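Local coordinates for 3-deoxy-manno-octulosonate cytidylyltransferase (Escherichia coli, PDB 1GQC), which catalyses the transfer of a cytidylyl group from CTP to 3-deoxy-manno-octulosonate, giving the activated sugar CMP-KDO and diphosphate, at residues Q112-D117 against I175-R180; V122-H127 against L170-I175. All blocks are in the same frame, centred on the assembly; numbering follows the deposited sequence.

Contact 1. Residues Q112-D117 against I175-R180; sequences QGMRDD and IYAYRR. With CMK (cytidine 5'-monophosphate 3-deoxy-beta-D-gulo-oct-2-ulo-pyranosonic acid), chain D.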
# COMPACT_ATOMS: atom_id res chain seq x y z
N GLN A 112 2.68 -24.60 -1.67
CA GLN A 112 4.12 -24.80 -1.50
C GLN A 112 4.71 -23.60 -0.76
O GLN A 112 5.58 -23.75 0.09
CB GLN A 112 4.81 -24.94 -2.86
CG GLN A 112 6.19 -25.51 -2.75
CD GLN A 112 6.17 -26.81 -1.99
OE1 GLN A 112 5.59 -27.80 -2.44
NE2 GLN A 112 6.78 -26.82 -0.81
N GLY A 113 4.24 -22.41 -1.13
CA GLY A 113 4.73 -21.22 -0.47
C GLY A 113 4.42 -21.24 1.02
O GLY A 113 5.24 -20.85 1.84
N MET A 114 3.21 -21.69 1.38
CA MET A 114 2.84 -21.74 2.78
C MET A 114 3.77 -22.73 3.47
O MET A 114 4.39 -22.41 4.49
CB MET A 114 1.38 -22.20 2.96
CG MET A 114 0.34 -21.22 2.45
SD MET A 114 0.39 -19.68 3.35
CE MET A 114 -0.43 -20.14 4.88
N ARG A 115 3.90 -23.93 2.92
CA ARG A 115 4.75 -24.93 3.56
C ARG A 115 6.24 -24.61 3.60
O ARG A 115 6.93 -25.02 4.52
CB ARG A 115 4.50 -26.32 2.95
CG ARG A 115 3.27 -26.99 3.55
CD ARG A 115 2.73 -28.10 2.67
NE ARG A 115 1.52 -28.70 3.23
CZ ARG A 115 0.64 -29.42 2.52
NH1 ARG A 115 0.85 -29.61 1.23
NH2 ARG A 115 -0.42 -29.94 3.11
N ASP A 116 6.73 -23.86 2.61
CA ASP A 116 8.14 -23.49 2.57
C ASP A 116 8.48 -22.46 3.63
O ASP A 116 9.64 -22.26 3.99
CB ASP A 116 8.52 -22.95 1.19
CG ASP A 116 9.00 -24.05 0.25
OD1 ASP A 116 8.57 -25.21 0.42
OD2 ASP A 116 9.79 -23.76 -0.68
N ASP A 117 7.45 -21.77 4.12
CA ASP A 117 7.63 -20.75 5.14
C ASP A 117 6.47 -20.83 6.13
O ASP A 117 5.46 -20.15 5.98
CB ASP A 117 7.70 -19.37 4.49
CG ASP A 117 7.72 -18.25 5.51
OD1 ASP A 117 7.60 -18.55 6.72
OD2 ASP A 117 7.86 -17.08 5.10
N ILE A 175 -7.33 -15.93 -5.10
CA ILE A 175 -7.26 -17.22 -4.43
C ILE A 175 -6.45 -16.97 -3.18
O ILE A 175 -5.44 -16.26 -3.24
CB ILE A 175 -6.50 -18.26 -5.26
CG1 ILE A 175 -7.21 -18.47 -6.59
CG2 ILE A 175 -6.40 -19.56 -4.48
CD1 ILE A 175 -6.56 -19.54 -7.45
N TYR A 176 -6.87 -17.54 -2.05
CA TYR A 176 -6.13 -17.33 -0.83
C TYR A 176 -5.84 -18.62 -0.06
O TYR A 176 -6.61 -19.59 -0.09
CB TYR A 176 -6.88 -16.39 0.12
CG TYR A 176 -7.24 -15.02 -0.40
CD1 TYR A 176 -8.52 -14.75 -0.88
CD2 TYR A 176 -6.34 -13.95 -0.30
CE1 TYR A 176 -8.91 -13.47 -1.23
CE2 TYR A 176 -6.72 -12.66 -0.65
CZ TYR A 176 -8.01 -12.42 -1.11
OH TYR A 176 -8.42 -11.14 -1.44
N ALA A 177 -4.72 -18.61 0.63
CA ALA A 177 -4.32 -19.72 1.48
C ALA A 177 -4.04 -19.04 2.82
O ALA A 177 -3.29 -18.05 2.86
CB ALA A 177 -3.07 -20.35 0.95
N TYR A 178 -4.65 -19.55 3.90
CA TYR A 178 -4.40 -18.97 5.21
C TYR A 178 -4.08 -20.01 6.29
O TYR A 178 -4.56 -21.14 6.26
CB TYR A 178 -5.60 -18.17 5.74
CG TYR A 178 -6.65 -17.67 4.76
CD1 TYR A 178 -6.94 -16.31 4.66
CD2 TYR A 178 -7.43 -18.57 4.04
CE1 TYR A 178 -7.99 -15.86 3.87
CE2 TYR A 178 -8.49 -18.13 3.25
CZ TYR A 178 -8.77 -16.77 3.17
OH TYR A 178 -9.81 -16.34 2.39
N ARG A 179 -3.24 -19.62 7.23
CA ARG A 179 -2.92 -20.48 8.36
C ARG A 179 -4.24 -20.50 9.15
O ARG A 179 -5.04 -19.56 9.05
CB ARG A 179 -1.86 -19.82 9.25
CG ARG A 179 -0.70 -20.69 9.59
CD ARG A 179 0.36 -20.50 8.55
NE ARG A 179 0.99 -21.77 8.20
CZ ARG A 179 1.99 -21.89 7.33
NH1 ARG A 179 2.48 -20.81 6.73
NH2 ARG A 179 2.48 -23.10 7.06
N ARG A 180 -4.46 -21.54 9.96
CA ARG A 180 -5.67 -21.64 10.76
C ARG A 180 -5.85 -20.45 11.70
O ARG A 180 -6.95 -19.92 11.83
CB ARG A 180 -5.67 -22.93 11.59
CG ARG A 180 -6.90 -23.12 12.48
CD ARG A 180 -6.85 -24.49 13.16
NE ARG A 180 -7.90 -24.68 14.15
CZ ARG A 180 -9.10 -25.20 13.91
NH1 ARG A 180 -9.42 -25.59 12.68
NH2 ARG A 180 -10.00 -25.32 14.89
N1C CMK D . -18.94 -14.37 -1.31
C2C CMK D . -19.51 -14.92 -0.20
N3C CMK D . -20.29 -14.08 0.70
C4C CMK D . -20.46 -12.81 0.50
C5C CMK D . -19.83 -12.23 -0.72
C6C CMK D . -19.11 -13.02 -1.55
O2C CMK D . -19.42 -16.10 0.09
N4C CMK D . -21.15 -12.05 1.31
C1' CMK D . -18.14 -15.22 -2.22
C2' CMK D . -18.52 -15.10 -3.72
O2' CMK D . -19.69 -15.90 -3.99
C3' CMK D . -17.25 -15.57 -4.44
C4' CMK D . -16.13 -15.23 -3.42
O4' CMK D . -16.77 -14.87 -2.20
O3' CMK D . -17.25 -17.00 -4.66
C5' CMK D . -15.21 -14.07 -3.82
O5' CMK D . -15.92 -12.92 -4.24
PA CMK D . -15.78 -11.95 -5.50
O1A CMK D . -16.14 -12.61 -6.79
O2A CMK D . -16.68 -10.77 -5.30
O6 CMK D . -12.11 -10.66 -5.19
C2 CMK D . -13.52 -10.39 -5.00
O2 CMK D . -14.28 -11.44 -5.61
C3 CMK D . -13.86 -10.27 -3.47
C4 CMK D . -12.96 -9.18 -2.83
O4 CMK D . -13.28 -9.07 -1.44
C5 CMK D . -11.45 -9.58 -3.05
C6 CMK D . -11.20 -9.67 -4.60
C7 CMK D . -9.73 -10.07 -4.92
C1 CMK D . -13.96 -9.17 -5.85
O1X CMK D . -13.77 -9.27 -7.15
O1Y CMK D . -14.47 -8.16 -5.38
O5 CMK D . -11.16 -10.86 -2.44
C8 CMK D . -9.58 -10.67 -6.35
O8 CMK D . -10.25 -9.81 -7.29
O7 CMK D . -8.91 -8.89 -4.80

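Contact 2. Residues V122-H127 against L170-I175; sequences VATLCH and LKHVGI. With CMK (cytidine 5'-monophosphate 3-deoxy-beta-D-gulo-oct-2-ulo-pyranosonic acid), chain D.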
# COMPACT_ATOMS: atom_id res chain seq x y z
N VAL A 122 -0.70 -15.54 5.30
CA VAL A 122 -1.58 -15.65 4.16
C VAL A 122 -0.77 -15.57 2.88
O VAL A 122 0.23 -14.83 2.79
CB VAL A 122 -2.62 -14.52 4.16
CG1 VAL A 122 -3.43 -14.52 2.88
CG2 VAL A 122 -3.54 -14.67 5.37
N ALA A 123 -1.20 -16.35 1.89
CA ALA A 123 -0.57 -16.36 0.59
C ALA A 123 -1.65 -16.19 -0.48
O ALA A 123 -2.79 -16.61 -0.28
CB ALA A 123 0.17 -17.66 0.38
N THR A 124 -1.30 -15.58 -1.60
CA THR A 124 -2.26 -15.40 -2.69
C THR A 124 -1.49 -15.39 -4.01
O THR A 124 -0.25 -15.47 -4.01
CB THR A 124 -3.07 -14.09 -2.55
OG1 THR A 124 -4.12 -14.09 -3.52
CG2 THR A 124 -2.17 -12.85 -2.78
N LEU A 125 -2.22 -15.28 -5.13
CA LEU A 125 -1.64 -15.29 -6.47
C LEU A 125 -1.77 -13.98 -7.27
O LEU A 125 -2.68 -13.18 -7.02
CB LEU A 125 -2.29 -16.41 -7.27
CG LEU A 125 -2.14 -17.86 -6.81
CD1 LEU A 125 -2.93 -18.75 -7.75
CD2 LEU A 125 -0.68 -18.27 -6.83
N CYS A 126 -0.88 -13.77 -8.24
CA CYS A 126 -0.93 -12.58 -9.09
C CYS A 126 -0.26 -12.85 -10.43
O CYS A 126 0.57 -13.74 -10.52
CB CYS A 126 -0.20 -11.42 -8.41
SG CYS A 126 1.57 -11.69 -8.31
N HIS A 127 -0.59 -12.09 -11.47
CA HIS A 127 0.06 -12.28 -12.77
C HIS A 127 0.14 -10.96 -13.56
O HIS A 127 -0.72 -10.10 -13.42
CB HIS A 127 -0.66 -13.37 -13.58
CG HIS A 127 -1.92 -12.92 -14.23
ND1 HIS A 127 -1.94 -12.01 -15.27
CD2 HIS A 127 -3.21 -13.27 -14.02
CE1 HIS A 127 -3.18 -11.82 -15.66
NE2 HIS A 127 -3.98 -12.57 -14.92
N LEU A 170 0.45 -5.69 -11.97
CA LEU A 170 0.20 -7.05 -11.50
C LEU A 170 -1.27 -7.16 -11.12
O LEU A 170 -1.79 -6.39 -10.29
CB LEU A 170 1.05 -7.38 -10.26
CG LEU A 170 2.55 -7.57 -10.50
CD1 LEU A 170 3.25 -7.89 -9.17
CD2 LEU A 170 2.77 -8.67 -11.52
N LYS A 171 -1.97 -8.11 -11.73
CA LYS A 171 -3.38 -8.31 -11.41
C LYS A 171 -3.48 -9.31 -10.26
O LYS A 171 -2.74 -10.29 -10.21
CB LYS A 171 -4.15 -8.83 -12.61
CG LYS A 171 -5.38 -9.65 -12.20
CD LYS A 171 -6.22 -10.09 -13.38
CE LYS A 171 -7.42 -10.92 -12.89
NZ LYS A 171 -8.38 -11.31 -13.96
N HIS A 172 -4.41 -9.07 -9.33
CA HIS A 172 -4.56 -9.97 -8.21
C HIS A 172 -5.52 -11.10 -8.54
O HIS A 172 -6.67 -10.87 -8.93
CB HIS A 172 -5.11 -9.26 -6.97
CG HIS A 172 -5.36 -10.18 -5.81
ND1 HIS A 172 -6.38 -9.98 -4.89
CD2 HIS A 172 -4.71 -11.30 -5.39
CE1 HIS A 172 -6.34 -10.93 -3.97
NE2 HIS A 172 -5.34 -11.74 -4.25
N VAL A 173 -5.04 -12.32 -8.39
CA VAL A 173 -5.88 -13.48 -8.62
C VAL A 173 -6.47 -13.82 -7.25
O VAL A 173 -5.73 -14.18 -6.33
CB VAL A 173 -5.06 -14.65 -9.16
CG1 VAL A 173 -5.93 -15.90 -9.25
CG2 VAL A 173 -4.51 -14.29 -10.53
N GLY A 174 -7.79 -13.70 -7.14
CA GLY A 174 -8.48 -13.93 -5.88
C GLY A 174 -8.48 -15.28 -5.20
O GLY A 174 -9.53 -15.74 -4.75
N ILE A 175 -7.33 -15.93 -5.10
CA ILE A 175 -7.26 -17.22 -4.43
C ILE A 175 -6.45 -16.97 -3.18
O ILE A 175 -5.44 -16.26 -3.24
CB ILE A 175 -6.50 -18.26 -5.26
CG1 ILE A 175 -7.21 -18.47 -6.59
CG2 ILE A 175 -6.40 -19.56 -4.48
CD1 ILE A 175 -6.56 -19.54 -7.45
N1C CMK D . -18.94 -14.37 -1.31
C2C CMK D . -19.51 -14.92 -0.20
N3C CMK D . -20.29 -14.08 0.70
C4C CMK D . -20.46 -12.81 0.50
C5C CMK D . -19.83 -12.23 -0.72
C6C CMK D . -19.11 -13.02 -1.55
O2C CMK D . -19.42 -16.10 0.09
N4C CMK D . -21.15 -12.05 1.31
C1' CMK D . -18.14 -15.22 -2.22
C2' CMK D . -18.52 -15.10 -3.72
O2' CMK D . -19.69 -15.90 -3.99
C3' CMK D . -17.25 -15.57 -4.44
C4' CMK D . -16.13 -15.23 -3.42
O4' CMK D . -16.77 -14.87 -2.20
O3' CMK D . -17.25 -17.00 -4.66
C5' CMK D . -15.21 -14.07 -3.82
O5' CMK D . -15.92 -12.92 -4.24
PA CMK D . -15.78 -11.95 -5.50
O1A CMK D . -16.14 -12.61 -6.79
O2A CMK D . -16.68 -10.77 -5.30
O6 CMK D . -12.11 -10.66 -5.19
C2 CMK D . -13.52 -10.39 -5.00
O2 CMK D . -14.28 -11.44 -5.61
C3 CMK D . -13.86 -10.27 -3.47
C4 CMK D . -12.96 -9.18 -2.83
O4 CMK D . -13.28 -9.07 -1.44
C5 CMK D . -11.45 -9.58 -3.05
C6 CMK D . -11.20 -9.67 -4.60
C7 CMK D . -9.73 -10.07 -4.92
C1 CMK D . -13.96 -9.17 -5.85
O1X CMK D . -13.77 -9.27 -7.15
O1Y CMK D . -14.47 -8.16 -5.38
O5 CMK D . -11.16 -10.86 -2.44
C8 CMK D . -9.58 -10.67 -6.35
O8 CMK D . -10.25 -9.81 -7.29
O7 CMK D . -8.91 -8.89 -4.80
O HOH W 1 -6.62 -12.90 -15.68

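Contact 1. Residues Q112-D117 against I175-R180
Met114 faces Ala177 and Arg179 of strand 169-179 from the last turn of helix 104-116, and its side chain carries most of the apolar contact. The first torsion places CG beside the backbone N (chi1 -67°), and from there Met114 CG lies 3.8 Å from Ala177 CB. Bends at the next two torsions bring the methyl up to the strand backbone at Tyr178 and over one face of the guanidinium, Met114 CE coming to 3.5 Å from Arg179 NH1. The two side chains run antiparallel, so the arginine end arrives at the backbone from which the methionine starts. Arg179 NH2 bonds to Met114 O at 3.3 Å; this oxygen lies close to the guanidinium plane, while NH2 stands well above the plane of the carbonyl. Asp117 N reaches Met114 O from the opposite face, 3.1 Å away. Asp117 O accepts from Arg179 NH1 at 3.1 Å, while the Asp117 carboxylate turns to Ala119 N and Arg213. Arg179 NH1 also bonds to Leu120 O. Without the guanidinium, an alanine at Arg179 is likely to leave Asp117 O and Leu120 O without this donor, strip Met114 O of one of its two, and uncover the Met114 methyl. The C-terminal end of helix 104-116 thus packs on the central sheet of the alpha/beta cytidylyltransferase fold, Met114 also touching Ala123 and Ile91 of adjacent strands. Chemically, one guanidinium gathers the carbonyls at the helix end, where the helix dipole would probably strengthen the hold on its positive charge.

Contact 2. Residues V122-H127 against L170-I175
Leu125 and Val173 form a hydrogen-bonded antiparallel pair, with Val173 N giving to Leu125 O at 2.9 Å. His127 and Lys171 exchange bonds both ways: His127 N gives to Lys171 O (3.1 Å), and Lys171 N to His127 O (2.9 Å). Between these pairs sits the non-hydrogen-bonded pair of Cys126 and His172. Towards Ile175 the regular pairing gives way, Gly174 being the centre of an inverse gamma turn, and the Thr124 side chain takes over. Turned away from its own backbone N (chi1 -171°), Thr124 OG1 gives its proton to Ile175 O at 2.6 Å and accepts from His172 NE2 at 2.7 Å, almost in the imidazole plane. This fixes the ring's rotation and leaves His172 ND1, 2.8 Å from O7 of the bound nucleotide sugar CMK, to bond the ligand; Thr124 is thus a second-shell residue that positions a ligand-binding histidine. At the other end Lys171 runs alongside His127, CB lying over one ring face and Lys171 CD touching His127 NE2 at 3.7 Å. A water joins Lys171 NZ, from which it accepts, to His127 NE2. Leu125 CD1 meets Ile175 CD1, and Leu110 of helix 104-116 touches both side chains, with Asp106 touching Leu125. Strand 212-216 pairs with the far edge of strand 122-129, while strand 141-144 pairs antiparallel with strand 169-179, Val142 touching Cys126 and Leu170.

From the N terminus, the chain passes through helix 104-116, turns, and runs out along strand 122-129. It goes on through strands 141-144 and 150-154 and comes back along strand 169-179. Contact 2 closes the inner loop, from 122-127 to 170-175, and contact 1 closes the outer one around it, from 112-117 to 175-180, so the two are nested. Ile175 belongs to both. Where they meet, Ala177 O probably accepts a bond from Ala123 N, and Met114 SD packs on Ala123 CB. Together they tie helix 104-116 to two neighbouring strands of the sheet, while strand 169-179 also borders the bound CMK.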